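Local coordinates for protein pentalenene synthase (Streptomyces chartreusis NRRL 3882, PDB 6Q4S) that probably converts farnesyl diphosphate, with the help of magnesium, into the bicyclic sesquiterpene alcohol 7-epi-alpha-eudesmol through a 1,10-cyclization, at residues E96-L101 with R114-T120. Numbering follows the deposited sequence.
Sequences EVAREL and RVACPIT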
ATOM      1  N   GLU A  96     -10.038 -12.604  -6.281  1.00 35.07           N
ATOM      2  CA  GLU A  96      -9.999 -11.774  -7.449  1.00 35.80           C
ATOM      3  C   GLU A  96     -10.618 -10.366  -7.238  1.00 34.92           C
ATOM      4  O   GLU A  96     -10.037  -9.336  -7.644  1.00 32.93           O
ATOM      5  CB  GLU A  96     -10.615 -12.503  -8.658  1.00 37.14           C
ATOM      6  CG  GLU A  96     -10.642 -11.713  -9.936  1.00 47.21           C
ATOM      7  CD  GLU A  96     -11.167 -12.453 -11.205  1.00 56.61           C
ATOM      8  OE1 GLU A  96     -11.949 -13.464 -11.120  1.00 60.20           O
ATOM      9  OE2 GLU A  96     -10.788 -11.954 -12.308  1.00 55.53           O
ATOM     10  N   VAL A  97     -11.781 -10.334  -6.583  1.00 35.66           N
ATOM     11  CA  VAL A  97     -12.462  -9.087  -6.354  1.00 37.16           C
ATOM     12  C   VAL A  97     -11.762  -8.296  -5.268  1.00 31.41           C
ATOM     13  O   VAL A  97     -11.576  -7.095  -5.445  1.00 30.99           O
ATOM     14  CB  VAL A  97     -13.969  -9.331  -6.023  1.00 36.64           C
ATOM     15  CG1 VAL A  97     -14.617  -8.020  -5.606  1.00 37.08           C
ATOM     16  CG2 VAL A  97     -14.637  -9.932  -7.260  1.00 36.56           C
ATOM     17  N   ALA A  98     -11.299  -8.976  -4.221  1.00 28.95           N
ATOM     18  CA  ALA A  98     -10.581  -8.312  -3.151  1.00 31.90           C
ATOM     19  C   ALA A  98      -9.360  -7.600  -3.660  1.00 30.59           C
ATOM     20  O   ALA A  98      -9.066  -6.472  -3.228  1.00 28.71           O
ATOM     21  CB  ALA A  98     -10.146  -9.255  -2.053  1.00 32.85           C
ATOM     22  N   ARG A  99      -8.630  -8.251  -4.555  1.00 31.76           N
ATOM     23  CA  ARG A  99      -7.417  -7.629  -5.143  1.00 31.32           C
ATOM     24  C   ARG A  99      -7.711  -6.422  -5.989  1.00 30.77           C
ATOM     25  O   ARG A  99      -6.885  -5.527  -6.046  1.00 28.59           O
ATOM     26  CB  ARG A  99      -6.619  -8.668  -5.943  1.00 34.44           C
ATOM     27  CG  ARG A  99      -6.018  -9.663  -4.969  1.00 32.68           C
ATOM     28  CD  ARG A  99      -5.207 -10.792  -5.565  1.00 34.77           C
ATOM     29  NE  ARG A  99      -4.668 -11.644  -4.490  1.00 32.98           N
ATOM     30  CZ  ARG A  99      -3.663 -12.516  -4.658  1.00 35.14           C
ATOM     31  NH1 ARG A  99      -3.098 -12.669  -5.855  1.00 35.66           N
ATOM     32  NH2 ARG A  99      -3.230 -13.215  -3.636  1.00 35.60           N
ATOM     33  N   GLU A 100      -8.874  -6.370  -6.654  1.00 27.95           N
ATOM     34  CA  GLU A 100      -9.311  -5.155  -7.369  1.00 26.90           C
ATOM     35  C   GLU A 100      -9.583  -4.071  -6.354  1.00 23.80           C
ATOM     36  O   GLU A 100      -9.133  -2.937  -6.510  1.00 30.02           O
ATOM     37  CB  GLU A 100     -10.573  -5.422  -8.260  1.00 30.85           C
ATOM     38  CG  GLU A 100     -11.003  -4.220  -9.068  1.00 28.96           C
ATOM     39  CD  GLU A 100     -10.018  -3.871 -10.162  1.00 31.14           C
ATOM     40  OE1 GLU A 100      -9.613  -2.699 -10.317  1.00 34.19           O
ATOM     41  OE2 GLU A 100      -9.640  -4.796 -10.919  1.00 30.07           O
ATOM     42  N   LEU A 101     -10.189  -4.407  -5.236  1.00 28.86           N
ATOM     43  CA  LEU A 101     -10.383  -3.423  -4.164  1.00 29.52           C
ATOM     44  C   LEU A 101      -9.056  -2.934  -3.561  1.00 30.22           C
ATOM     45  O   LEU A 101      -8.890  -1.756  -3.185  1.00 28.72           O
ATOM     46  CB  LEU A 101     -11.302  -4.004  -3.114  1.00 31.80           C
ATOM     47  CG  LEU A 101     -12.691  -4.549  -3.526  1.00 32.46           C
ATOM     48  CD1 LEU A 101     -13.374  -5.127  -2.278  1.00 31.01           C
ATOM     49  CD2 LEU A 101     -13.486  -3.430  -4.127  1.00 30.38           C
ATOM     50  N   ARG A 114     -10.509  -2.887 -13.322  1.00 41.32           N
ATOM     51  CA  ARG A 114     -10.303  -3.872 -14.368  1.00 37.85           C
ATOM     52  C   ARG A 114     -11.329  -4.999 -14.287  1.00 37.46           C
ATOM     53  O   ARG A 114     -11.852  -5.416 -15.273  1.00 43.72           O
ATOM     54  CB  ARG A 114      -8.854  -4.423 -14.235  1.00 36.84           C
ATOM     55  CG  ARG A 114      -8.311  -5.149 -15.452  1.00 39.78           C
ATOM     56  CD  ARG A 114      -6.804  -5.528 -15.335  1.00 39.90           C
ATOM     57  NE  ARG A 114      -6.280  -6.068 -16.614  1.00 39.79           N
ATOM     58  CZ  ARG A 114      -6.599  -7.247 -17.153  1.00 42.63           C
ATOM     59  NH1 ARG A 114      -7.361  -8.121 -16.512  1.00 43.65           N
ATOM     60  NH2 ARG A 114      -6.104  -7.592 -18.360  1.00 46.26           N
ATOM     61  N   VAL A 115     -11.522  -5.538 -13.102  1.00 36.22           N
ATOM     62  CA  VAL A 115     -12.644  -6.415 -12.721  1.00 42.40           C
ATOM     63  C   VAL A 115     -13.855  -5.476 -12.376  1.00 42.76           C
ATOM     64  O   VAL A 115     -13.824  -4.800 -11.358  1.00 37.50           O
ATOM     65  CB  VAL A 115     -12.215  -7.230 -11.491  1.00 39.22           C
ATOM     66  CG1 VAL A 115     -13.307  -8.145 -10.944  1.00 43.17           C
ATOM     67  CG2 VAL A 115     -11.003  -8.083 -11.836  1.00 45.84           C
ATOM     68  N   ALA A 116     -14.841  -5.394 -13.265  1.00 43.85           N
ATOM     69  CA  ALA A 116     -16.052  -4.544 -13.096  1.00 45.30           C
ATOM     70  C   ALA A 116     -17.210  -5.372 -12.555  1.00 45.28           C
ATOM     71  O   ALA A 116     -17.703  -6.289 -13.208  1.00 50.12           O
ATOM     72  CB  ALA A 116     -16.462  -3.924 -14.429  1.00 45.19           C
ATOM     73  N   CYS A 117     -17.586  -5.119 -11.320  1.00 45.43           N
ATOM     74  CA  CYS A 117     -18.777  -5.722 -10.768  1.00 43.90           C
ATOM     75  C   CYS A 117     -19.338  -4.655  -9.854  1.00 42.51           C
ATOM     76  O   CYS A 117     -18.687  -3.635  -9.664  1.00 36.22           O
ATOM     77  CB  CYS A 117     -18.456  -7.066 -10.116  1.00 47.87           C
ATOM     78  SG  CYS A 117     -17.451  -7.041  -8.626  1.00 48.23           S
ATOM     79  N   PRO A 118     -20.552  -4.845  -9.320  1.00 46.74           N
ATOM     80  CA  PRO A 118     -21.113  -3.747  -8.538  1.00 41.75           C
ATOM     81  C   PRO A 118     -20.187  -3.253  -7.412  1.00 35.59           C
ATOM     82  O   PRO A 118     -19.992  -2.039  -7.258  1.00 37.36           O
ATOM     83  CB  PRO A 118     -22.409  -4.372  -7.962  1.00 46.06           C
ATOM     84  CG  PRO A 118     -22.808  -5.367  -8.996  1.00 47.96           C
ATOM     85  CD  PRO A 118     -21.522  -5.937  -9.526  1.00 44.09           C
ATOM     86  N   ILE A 119     -19.617  -4.161  -6.626  1.00 36.07           N
ATOM     87  CA  ILE A 119     -18.745  -3.753  -5.519  1.00 36.59           C
ATOM     88  C   ILE A 119     -17.499  -2.950  -5.964  1.00 36.29           C
ATOM     89  O   ILE A 119     -17.146  -1.952  -5.322  1.00 32.77           O
ATOM     90  CB  ILE A 119     -18.375  -4.924  -4.638  1.00 47.41           C
ATOM     91  CG1 ILE A 119     -17.791  -4.414  -3.317  1.00 50.70           C
ATOM     92  CG2 ILE A 119     -17.346  -5.831  -5.296  1.00 48.81           C
ATOM     93  CD1 ILE A 119     -18.124  -5.371  -2.207  1.00 53.81           C
ATOM     94  N   THR A 120     -16.887  -3.309  -7.108  1.00 37.88           N
ATOM     95  CA  THR A 120     -15.614  -2.668  -7.508  1.00 33.30           C
ATOM     96  C   THR A 120     -15.907  -1.306  -8.074  1.00 33.00           C
ATOM     97  O   THR A 120     -15.175  -0.361  -7.835  1.00 31.28           O
ATOM     98  CB  THR A 120     -14.772  -3.529  -8.461  1.00 30.70           C
ATOM     99  OG1 THR A 120     -15.454  -3.834  -9.705  1.00 30.10           O
ATOM    100  CG2 THR A 120     -14.398  -4.816  -7.776  1.00 34.15           C
TER
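Where the incoming loop turns into helix 118-131, the CA of Glu100 on helix 90-103 lies 6.4 Å from that of Val115, and the CA of Leu101 6.3 Å from that of Thr120. Glutamate suits its place because its carboxylate can accept backbone N-H groups of the loop: Val115 N meets OE2 of Glu100 at 3.0 Å, nearly straight (174°) but from above the carboxylate plane, while Arg114 N makes a weak bond to OE1. In Glu100 a first torsion of -177° (CG anti to the backbone N) brings CG to 3.7 Å from Thr120 CG2, and the bend at chi2 (69°) turns the carboxylate to the loop backbone. Arg107 of the same chain bridges to OE1 and Arg99 of the second subunit to OE2, so an alanine here would probably leave two N-H groups and both arginines without the carboxylate they share. Thr120, its methyl against helix 90-103, reaches back with its hydroxyl, donating to Val115 O and accepting from N-cap Cys117 N, half of a capping box. Branched Val97 fills the apolar side, CG1 lying 3.5 Å from Ile119 CG2. In this all-helical class I terpene synthase fold, Phe79 of helix 63-79 covers both residues, Leu101 packs on Leu150 of helix 136-161, and Arg99 of the second subunit lies against Val115.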